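Local coordinates for phospholethanolamine N-methyltransferase 2 (PDB 4KRI), which probably methylates phosphomonomethylethanolamine with S-adenosylmethionine as methyl donor, in the nematode route to phosphocholine, at residues A21-V26 and S45-S50; K215-M220 and F290-S295; Q104-V109 and F157-M162. All coordinates share one frame; numbering follows the deposited sequence.

Interaction 1: A21-V26 and S45-S50; sequences AEPQQV and SKTATS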
loop_
_atom_site.group_PDB
_atom_site.type_symbol
_atom_site.label_atom_id
_atom_site.label_comp_id
_atom_site.label_asym_id
_atom_site.label_seq_id
_atom_site.Cartn_x
_atom_site.Cartn_y
_atom_site.Cartn_z
ATOM N N ALA A 21 -18.599 13.059 10.131
ATOM C CA ALA A 21 -19.213 14.242 9.518
ATOM C C ALA A 21 -20.137 13.868 8.381
ATOM O O ALA A 21 -19.896 12.887 7.674
ATOM C CB ALA A 21 -18.143 15.200 9.004
ATOM N N GLU A 22 -21.190 14.655 8.195
ATOM C CA GLU A 22 -21.912 14.585 6.940
ATOM C C GLU A 22 -21.513 15.814 6.142
ATOM O O GLU A 22 -21.540 16.931 6.664
ATOM C CB GLU A 22 -23.419 14.516 7.167
ATOM C CG GLU A 22 -23.882 13.184 7.758
ATOM C CD GLU A 22 -23.567 11.999 6.862
ATOM O OE1 GLU A 22 -23.739 12.098 5.627
ATOM O OE2 GLU A 22 -23.158 10.946 7.391
ATOM N N PRO A 23 -21.135 15.608 4.877
ATOM C CA PRO A 23 -20.659 16.734 4.071
ATOM C C PRO A 23 -21.795 17.713 3.767
ATOM O O PRO A 23 -22.912 17.291 3.429
ATOM C CB PRO A 23 -20.147 16.062 2.792
ATOM C CG PRO A 23 -20.948 14.775 2.694
ATOM C CD PRO A 23 -21.185 14.342 4.116
ATOM N N GLN A 24 -21.525 19.009 3.893
ATOM C CA GLN A 24 -22.588 19.998 3.692
ATOM C C GLN A 24 -22.924 20.180 2.228
ATOM O O GLN A 24 -24.097 20.314 1.874
ATOM C CB GLN A 24 -22.211 21.350 4.302
ATOM C CG GLN A 24 -22.124 21.342 5.831
ATOM C CD GLN A 24 -21.664 22.678 6.388
ATOM O OE1 GLN A 24 -20.831 23.357 5.790
ATOM N NE2 GLN A 24 -22.219 23.069 7.526
ATOM N N GLN A 25 -21.899 20.203 1.384
ATOM C CA GLN A 25 -22.110 20.337 -0.063
ATOM C C GLN A 25 -21.375 19.237 -0.810
ATOM O O GLN A 25 -20.157 19.096 -0.674
ATOM C CB GLN A 25 -21.614 21.697 -0.568
ATOM C CG GLN A 25 -22.350 22.908 -0.007
ATOM C CD GLN A 25 -23.745 23.095 -0.582
ATOM O OE1 GLN A 25 -24.011 22.776 -1.746
ATOM N NE2 GLN A 25 -24.647 23.626 0.239
ATOM N N VAL A 26 -22.108 18.465 -1.608
ATOM C CA VAL A 26 -21.500 17.371 -2.368
ATOM C C VAL A 26 -21.766 17.588 -3.851
ATOM O O VAL A 26 -22.861 18.002 -4.230
ATOM C CB VAL A 26 -22.076 16.011 -1.931
ATOM C CG1 VAL A 26 -21.631 14.895 -2.871
ATOM C CG2 VAL A 26 -21.626 15.700 -0.536
ATOM N N SER A 45 -30.607 14.987 4.903
ATOM C CA SER A 45 -31.031 16.374 4.736
ATOM C C SER A 45 -29.970 17.411 5.106
ATOM O O SER A 45 -30.140 18.590 4.807
ATOM C CB SER A 45 -32.322 16.632 5.521
ATOM O OG SER A 45 -32.141 16.317 6.895
ATOM N N LYS A 46 -28.879 16.981 5.743
ATOM C CA LYS A 46 -27.807 17.917 6.070
ATOM C C LYS A 46 -26.853 18.123 4.898
ATOM O O LYS A 46 -25.909 18.916 4.984
ATOM C CB LYS A 46 -27.045 17.460 7.327
ATOM C CG LYS A 46 -27.876 17.586 8.599
ATOM C CD LYS A 46 -27.152 16.974 9.799
ATOM C CE LYS A 46 -26.965 15.472 9.629
ATOM N NZ LYS A 46 -26.160 14.866 10.744
ATOM N N THR A 47 -27.119 17.435 3.791
ATOM C CA THR A 47 -26.258 17.523 2.625
ATOM C C THR A 47 -27.028 18.085 1.443
ATOM O O THR A 47 -28.156 17.660 1.184
ATOM C CB THR A 47 -25.740 16.133 2.233
ATOM O OG1 THR A 47 -24.947 15.604 3.301
ATOM C CG2 THR A 47 -24.903 16.207 0.952
ATOM N N ALA A 48 -26.431 19.049 0.746
ATOM C CA ALA A 48 -26.992 19.535 -0.512
ATOM C C ALA A 48 -26.175 18.928 -1.624
ATOM O O ALA A 48 -24.948 18.931 -1.559
ATOM C CB ALA A 48 -26.935 21.056 -0.588
ATOM N N THR A 49 -26.839 18.403 -2.651
ATOM C CA THR A 49 -26.106 17.711 -3.707
ATOM C C THR A 49 -26.306 18.377 -5.061
ATOM O O THR A 49 -27.430 18.745 -5.414
ATOM C CB THR A 49 -26.511 16.217 -3.776
ATOM O OG1 THR A 49 -25.929 15.613 -4.937
ATOM C CG2 THR A 49 -28.017 16.080 -3.856
ATOM N N SER A 50 -25.211 18.555 -5.798
ATOM C CA SER A 50 -25.295 19.037 -7.177
ATOM C C SER A 50 -24.774 17.935 -8.082
ATOM O O SER A 50 -23.763 17.316 -7.764
ATOM C CB SER A 50 -24.420 20.274 -7.376
ATOM O OG SER A 50 -24.683 21.260 -6.393
HETATM O O HOH W 1 -25.865 13.358 4.589
HETATM O O HOH W 2 -23.555 20.887 -3.873
#

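Interaction 2: K215-M220 and F290-S295; sequences KRFGPM and FDYVFS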
loop_
_atom_site.group_PDB
_atom_site.type_symbol
_atom_site.label_atom_id
_atom_site.label_comp_id
_atom_site.label_asym_id
_atom_site.label_seq_id
_atom_site.Cartn_x
_atom_site.Cartn_y
_atom_site.Cartn_z
ATOM N N LYS A 215 3.667 -20.399 9.294
ATOM C CA LYS A 215 3.342 -21.478 10.213
ATOM C C LYS A 215 3.523 -21.086 11.680
ATOM O O LYS A 215 2.937 -21.699 12.565
ATOM C CB LYS A 215 4.169 -22.726 9.884
ATOM C CG LYS A 215 3.623 -23.476 8.663
ATOM C CD LYS A 215 4.524 -24.645 8.264
ATOM C CE LYS A 215 4.018 -25.310 6.982
ATOM N NZ LYS A 215 4.926 -26.404 6.519
ATOM N N ARG A 216 4.324 -20.061 11.932
ATOM C CA ARG A 216 4.554 -19.627 13.307
ATOM C C ARG A 216 3.386 -18.833 13.895
ATOM O O ARG A 216 3.410 -18.458 15.073
ATOM C CB ARG A 216 5.877 -18.877 13.405
ATOM C CG ARG A 216 7.028 -19.761 12.950
ATOM C CD ARG A 216 8.356 -19.148 13.211
ATOM N NE ARG A 216 8.548 -18.854 14.626
ATOM C CZ ARG A 216 9.708 -18.455 15.134
ATOM N NH1 ARG A 216 10.756 -18.326 14.339
ATOM N NH2 ARG A 216 9.817 -18.191 16.427
ATOM N N PHE A 217 2.356 -18.606 13.087
ATOM C CA PHE A 217 1.100 -18.052 13.601
ATOM C C PHE A 217 0.409 -19.102 14.457
ATOM O O PHE A 217 -0.410 -18.771 15.319
ATOM C CB PHE A 217 0.146 -17.682 12.465
ATOM C CG PHE A 217 0.220 -16.240 12.025
ATOM C CD1 PHE A 217 -0.269 -15.223 12.831
ATOM C CD2 PHE A 217 0.737 -15.908 10.783
ATOM C CE1 PHE A 217 -0.222 -13.891 12.417
ATOM C CE2 PHE A 217 0.781 -14.586 10.357
ATOM C CZ PHE A 217 0.290 -13.573 11.171
ATOM N N GLY A 218 0.739 -20.368 14.206
ATOM C CA GLY A 218 0.007 -21.479 14.789
ATOM C C GLY A 218 -1.163 -21.845 13.896
ATOM O O GLY A 218 -1.179 -21.487 12.718
ATOM N N PRO A 219 -2.156 -22.556 14.446
ATOM C CA PRO A 219 -3.309 -22.996 13.650
ATOM C C PRO A 219 -4.070 -21.820 13.046
ATOM O O PRO A 219 -4.439 -20.886 13.765
ATOM C CB PRO A 219 -4.194 -23.714 14.677
ATOM C CG PRO A 219 -3.259 -24.125 15.771
ATOM C CD PRO A 219 -2.228 -23.030 15.841
ATOM N N MET A 220 -4.264 -21.858 11.732
ATOM C CA MET A 220 -5.102 -20.885 11.037
ATOM C C MET A 220 -6.185 -21.642 10.286
ATOM O O MET A 220 -5.978 -22.791 9.881
ATOM C CB MET A 220 -4.254 -20.028 10.094
ATOM C CG MET A 220 -3.202 -19.200 10.845
ATOM S SD MET A 220 -2.378 -17.977 9.800
ATOM C CE MET A 220 -1.585 -19.090 8.670
ATOM N N PHE A 290 -9.798 -7.975 11.979
ATOM C CA PHE A 290 -8.841 -8.956 11.456
ATOM C C PHE A 290 -8.483 -10.052 12.444
ATOM O O PHE A 290 -8.199 -9.788 13.611
ATOM C CB PHE A 290 -7.553 -8.264 10.955
ATOM C CG PHE A 290 -7.771 -7.443 9.712
ATOM C CD1 PHE A 290 -7.848 -8.055 8.472
ATOM C CD2 PHE A 290 -7.923 -6.067 9.783
ATOM C CE1 PHE A 290 -8.061 -7.306 7.323
ATOM C CE2 PHE A 290 -8.140 -5.316 8.629
ATOM C CZ PHE A 290 -8.206 -5.938 7.409
ATOM N N ASP A 291 -8.455 -11.294 11.956
ATOM C CA ASP A 291 -7.929 -12.397 12.757
ATOM C C ASP A 291 -6.408 -12.337 12.910
ATOM O O ASP A 291 -5.872 -12.729 13.945
ATOM C CB ASP A 291 -8.334 -13.741 12.142
ATOM C CG ASP A 291 -9.823 -13.947 12.156
ATOM O OD1 ASP A 291 -10.364 -14.235 13.254
ATOM O OD2 ASP A 291 -10.459 -13.805 11.082
ATOM N N TYR A 292 -5.721 -11.854 11.873
ATOM C CA TYR A 292 -4.266 -11.820 11.832
ATOM C C TYR A 292 -3.800 -10.548 11.184
ATOM O O TYR A 292 -4.430 -10.044 10.261
ATOM C CB TYR A 292 -3.709 -12.996 10.993
ATOM C CG TYR A 292 -4.234 -14.317 11.461
ATOM C CD1 TYR A 292 -3.741 -14.901 12.624
ATOM C CD2 TYR A 292 -5.231 -14.978 10.756
ATOM C CE1 TYR A 292 -4.236 -16.113 13.072
ATOM C CE2 TYR A 292 -5.736 -16.192 11.199
ATOM C CZ TYR A 292 -5.231 -16.749 12.355
ATOM O OH TYR A 292 -5.732 -17.951 12.802
ATOM N N VAL A 293 -2.681 -10.030 11.667
ATOM C CA VAL A 293 -1.980 -8.977 10.969
ATOM C C VAL A 293 -0.571 -9.500 10.769
ATOM O O VAL A 293 0.083 -9.954 11.712
ATOM C CB VAL A 293 -1.954 -7.671 11.788
ATOM C CG1 VAL A 293 -0.998 -6.668 11.151
ATOM C CG2 VAL A 293 -3.359 -7.074 11.862
ATOM N N PHE A 294 -0.121 -9.471 9.528
ATOM C CA PHE A 294 1.166 -10.039 9.164
ATOM C C PHE A 294 1.979 -8.950 8.504
ATOM O O PHE A 294 1.463 -8.226 7.656
ATOM C CB PHE A 294 0.919 -11.167 8.154
ATOM C CG PHE A 294 2.175 -11.869 7.695
ATOM C CD1 PHE A 294 3.008 -12.499 8.605
ATOM C CD2 PHE A 294 2.495 -11.932 6.344
ATOM C CE1 PHE A 294 4.155 -13.165 8.180
ATOM C CE2 PHE A 294 3.644 -12.594 5.907
ATOM C CZ PHE A 294 4.468 -13.221 6.826
ATOM N N SER A 295 3.255 -8.828 8.852
ATOM C CA SER A 295 4.090 -7.871 8.143
ATOM C C SER A 295 5.451 -8.471 7.942
ATOM O O SER A 295 6.145 -8.776 8.903
ATOM C CB SER A 295 4.196 -6.549 8.893
ATOM O OG SER A 295 4.966 -5.640 8.117
#

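Interaction 3: Q104-V109 and F157-M162; sequences QDLSKV and FIWTLM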
loop_
_atom_site.group_PDB
_atom_site.type_symbol
_atom_site.label_atom_id
_atom_site.label_comp_id
_atom_site.label_asym_id
_atom_site.label_seq_id
_atom_site.Cartn_x
_atom_site.Cartn_y
_atom_site.Cartn_z
ATOM N N GLN A 104 -12.654 4.941 -11.329
ATOM C CA GLN A 104 -12.469 4.697 -12.745
ATOM C C GLN A 104 -11.989 3.275 -12.950
ATOM O O GLN A 104 -11.009 2.856 -12.328
ATOM C CB GLN A 104 -11.458 5.691 -13.324
ATOM C CG GLN A 104 -11.252 5.571 -14.825
ATOM C CD GLN A 104 -12.480 5.967 -15.617
ATOM O OE1 GLN A 104 -13.191 6.909 -15.259
ATOM N NE2 GLN A 104 -12.745 5.237 -16.700
ATOM N N ASP A 105 -12.679 2.541 -13.825
ATOM C CA ASP A 105 -12.284 1.173 -14.173
ATOM C C ASP A 105 -11.122 1.202 -15.162
ATOM O O ASP A 105 -11.223 1.834 -16.219
ATOM C CB ASP A 105 -13.478 0.443 -14.781
ATOM C CG ASP A 105 -13.179 -1.000 -15.122
ATOM O OD1 ASP A 105 -12.188 -1.568 -14.607
ATOM O OD2 ASP A 105 -13.957 -1.571 -15.910
ATOM N N LEU A 106 -10.020 0.530 -14.827
ATOM C CA LEU A 106 -8.851 0.493 -15.704
ATOM C C LEU A 106 -8.647 -0.889 -16.349
ATOM O O LEU A 106 -7.593 -1.161 -16.912
ATOM C CB LEU A 106 -7.585 0.939 -14.953
ATOM C CG LEU A 106 -7.562 2.377 -14.415
ATOM C CD1 LEU A 106 -6.225 2.665 -13.760
ATOM C CD2 LEU A 106 -7.816 3.373 -15.521
ATOM N N SER A 107 -9.658 -1.752 -16.272
ATOM C CA SER A 107 -9.522 -3.113 -16.793
ATOM C C SER A 107 -9.433 -3.160 -18.322
ATOM O O SER A 107 -8.909 -4.121 -18.887
ATOM C CB SER A 107 -10.657 -4.014 -16.299
ATOM O OG SER A 107 -11.899 -3.670 -16.888
ATOM N N LYS A 108 -9.945 -2.128 -18.987
ATOM C CA LYS A 108 -9.880 -2.066 -20.449
ATOM C C LYS A 108 -8.694 -1.230 -20.896
ATOM O O LYS A 108 -8.518 -0.981 -22.088
ATOM C CB LYS A 108 -11.173 -1.498 -21.048
ATOM C CG LYS A 108 -12.408 -2.370 -20.843
ATOM C CD LYS A 108 -13.583 -1.859 -21.673
ATOM C CE LYS A 108 -14.441 -3.007 -22.193
ATOM N NZ LYS A 108 -15.136 -3.742 -21.103
ATOM N N VAL A 109 -7.899 -0.782 -19.926
ATOM C CA VAL A 109 -6.631 -0.123 -20.211
ATOM C C VAL A 109 -5.512 -1.151 -20.110
ATOM O O VAL A 109 -5.121 -1.567 -19.011
ATOM C CB VAL A 109 -6.347 1.054 -19.258
ATOM C CG1 VAL A 109 -4.947 1.586 -19.492
ATOM C CG2 VAL A 109 -7.365 2.159 -19.464
ATOM N N PHE A 157 -10.683 0.956 -9.931
ATOM C CA PHE A 157 -10.044 1.678 -8.812
ATOM C C PHE A 157 -10.830 2.868 -8.263
ATOM O O PHE A 157 -11.589 3.504 -8.985
ATOM C CB PHE A 157 -8.649 2.130 -9.232
ATOM C CG PHE A 157 -7.714 0.993 -9.502
ATOM C CD1 PHE A 157 -7.235 0.219 -8.460
ATOM C CD2 PHE A 157 -7.343 0.679 -10.803
ATOM C CE1 PHE A 157 -6.362 -0.834 -8.695
ATOM C CE2 PHE A 157 -6.482 -0.378 -11.057
ATOM C CZ PHE A 157 -5.988 -1.136 -9.995
ATOM N N ILE A 158 -10.634 3.148 -6.977
ATOM C CA ILE A 158 -11.175 4.334 -6.320
ATOM C C ILE A 158 -10.008 5.096 -5.719
ATOM O O ILE A 158 -9.296 4.565 -4.869
ATOM C CB ILE A 158 -12.103 3.960 -5.169
ATOM C CG1 ILE A 158 -13.235 3.052 -5.669
ATOM C CG2 ILE A 158 -12.681 5.226 -4.511
ATOM C CD1 ILE A 158 -13.979 2.350 -4.537
ATOM N N TRP A 159 -9.802 6.334 -6.150
ATOM C CA TRP A 159 -8.801 7.180 -5.500
ATOM C C TRP A 159 -9.487 8.031 -4.453
ATOM O O TRP A 159 -10.559 8.569 -4.694
ATOM C CB TRP A 159 -8.132 8.126 -6.517
ATOM C CG TRP A 159 -7.121 7.495 -7.417
ATOM C CD1 TRP A 159 -5.759 7.545 -7.288
ATOM C CD2 TRP A 159 -7.380 6.744 -8.603
ATOM N NE1 TRP A 159 -5.159 6.862 -8.328
ATOM C CE2 TRP A 159 -6.136 6.356 -9.143
ATOM C CE3 TRP A 159 -8.550 6.354 -9.266
ATOM C CZ2 TRP A 159 -6.029 5.599 -10.312
ATOM C CZ3 TRP A 159 -8.443 5.603 -10.418
ATOM C CH2 TRP A 159 -7.191 5.231 -10.928
ATOM N N THR A 160 -8.855 8.177 -3.299
ATOM C CA THR A 160 -9.311 9.127 -2.290
ATOM C C THR A 160 -8.217 10.174 -2.187
ATOM O O THR A 160 -7.096 9.843 -1.819
ATOM C CB THR A 160 -9.462 8.443 -0.909
ATOM O OG1 THR A 160 -10.470 7.420 -0.983
ATOM C CG2 THR A 160 -9.899 9.461 0.138
ATOM N N LEU A 161 -8.541 11.427 -2.514
ATOM C CA LEU A 161 -7.555 12.522 -2.514
ATOM C C LEU A 161 -8.150 13.724 -1.795
ATOM O O LEU A 161 -9.368 13.864 -1.737
ATOM C CB LEU A 161 -7.233 12.918 -3.962
ATOM C CG LEU A 161 -6.801 11.803 -4.920
ATOM C CD1 LEU A 161 -6.813 12.304 -6.366
ATOM C CD2 LEU A 161 -5.424 11.288 -4.554
ATOM N N MET A 162 -7.301 14.594 -1.249
ATOM C CA MET A 162 -7.794 15.769 -0.535
ATOM C C MET A 162 -7.135 17.030 -1.076
ATOM O O MET A 162 -5.922 17.050 -1.299
ATOM C CB MET A 162 -7.491 15.617 0.965
ATOM C CG MET A 162 -8.040 16.731 1.843
ATOM S SD MET A 162 -8.088 16.287 3.604
ATOM C CE MET A 162 -7.342 14.646 3.539
#

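Interaction 1: A21-V26 and S45-S50
Thr-47 OG1 is held by two partners: it donates to Pro-23 O at 2.6 Å, lying in the plane of that carbonyl, and accepts from water 1, whose oxygen is 2.7 Å from Thr-47 OG1. The same water gives its other proton to Glu-22 OE1 at 2.7 Å, so the carboxylate and the hydroxyl are linked through solvent. Nearby, Lys-46 crosses Glu-22 at about a right angle, but its ammonium stays well away from the acid and no salt bridge forms. The rotation of Thr-47 serves both of its branches: with OG1 beside the backbone N (chi1 -62°) and CG2 anti to it, the hydroxyl meets Pro-23 O while the methyl CG2 packs on Val-26 CG2 at 3.6 Å.

From here the two segments run as parallel strands. Ala-48 N donates to Gln-24 O at 2.9 Å. Val-26 then bonds on both its N and its O: Val-26 N donates to Ala-48 O at 2.9 Å, and Ser-50 N donates to Val-26 O at 2.9 Å. Between these bonds the CA hydrogens of Gln-25 and Thr-49 lean on Ala-48 O and Val-26 O. On the face bearing Gln-25 and Ala-48, the Gln-25 amide folds back so that NE2 comes to 3.5 Å from Ala-48 CB. Water 2 sits among Gln-25 OE1, Val-26 O and Ser-50 OG.

The contact pairs the starts of strands 25-29 and 48-52, which helix 33-40 connects in a beta-alpha-beta arrangement. Strand 64-70 flanks 25-29 on its other side, bonding Gln-25 through Asp-65 and packing Ile-68 on Val-26, while Pro-23 rests on Leu-14 and Ile-18 of helix 5-18.

Interaction 2: K215-M220 and F290-S295
Met-220 sets its sulfur almost exactly over the middle of the Tyr-292 ring, with SD 4.0 Å from the ring centroid and only 9° off the normal. This is a Met-aromatic contact made over the face. SD is anti to CA (chi2 -170°), and the thioether arm crosses the ring obliquely, with Met-220 CG 3.5 Å from Tyr-292 CZ near the hydroxyl end. The phenol oxygen itself is bonded to Gln-224, outside the contact.

Tyr-292 also turns its edge toward the face of Phe-217, a T-shaped pair with centroids 5.0 Å apart and planes at 69°. The nearest atoms are Tyr-292 CD1 and Phe-217 CD1, at 3.5 Å. Further round the Phe-217 ring, the tip CZ meets Val-293 O at 3.7 Å, close to the ring plane, which would set the slightly positive hydrogen rim against a carbonyl oxygen. Phe-294 completes the cluster obliquely, its CD1 3.5 Å from Phe-217 CE2. No hydrogen bond joins the two segments, so aromatic and sulfur packing does the work.

Phe-217 lies in a type I turn, Lys-215 to Gly-218, that follows helix 206-215 and is closed by Gly-218 N on Lys-215 O at 3.0 Å. Leu-323 of strand 320-329 touches both Phe-217 and Phe-294. Strand 290-296 lies between the parallel strands 225-229 and 320-329, and the side chain of Phe-294 is about 6 Å from the bound S-adenosylhomocysteine. The arrangement sits in the Rossmann-like core expected of class I methyltransferases: the loop between helix 206-215 and strand 225-229 packs on strand 290-296, near the cofactor pocket.

Interaction 3: Q104-V109 and F157-M162
Gln-104 and Phe-157 form an antiparallel hydrogen-bonded pair: Gln-104 N donates to Phe-157 O at 2.9 Å, and Phe-157 N returns a bond to Gln-104 O at 3.1 Å. Beyond Asp-105 the first segment leaves the strand, and Asp-105 OD1 accepts from Ser-107 N at 3.0 Å in an Asx turn.

Leu-106 carries the apolar contact. Its CD1, anti to CA (chi2 -178°), reaches two rings at once: 3.7 Å to Phe-157 CD2 and 3.9 Å to Trp-159 CH2. The methyl meets the indole at its edge, in the plane of the rings, while Leu-106 CG lies at the rim of the Phe-157 ring. Gln-104 CB adds a looser touch, 4.2 Å from Trp-159 CZ3, before the side chain bends away; its NE2 bonds Asp-74 and its OE1 bonds the backbone N of Leu-73.

The indole N-H is likewise spent outside, on Thr-119. With the polar ends of Gln-104 and Trp-159 satisfied by other partners, what these side chains present to one another is hydrocarbon: direction comes from the two backbone bonds, and burial from leucine against aromatic carbon.

How the interactions relate
Interactions 1 and 3 belong to the N-terminal part of the chain and are tied through one run of strands: 25-29 pairs with 64-70, which pairs with 98-105, which pairs with 156-166. Their centres lie about 23 Å apart, and helix 5-18 packs against residues of both. Interaction 2 sits in the cofactor-binding part, about 31 Å from interaction 3 and 41 Å from interaction 1, centre to centre. Their chemistry differs with place. Interaction 1, near the surface, relies on backbone bonds, a hydroxyl and bridging water; interaction 3, buried, combines one antiparallel residue pair with hydrocarbon packing; interaction 2, also buried, has no hydrogen bond between its segments and depends on rings and sulfur.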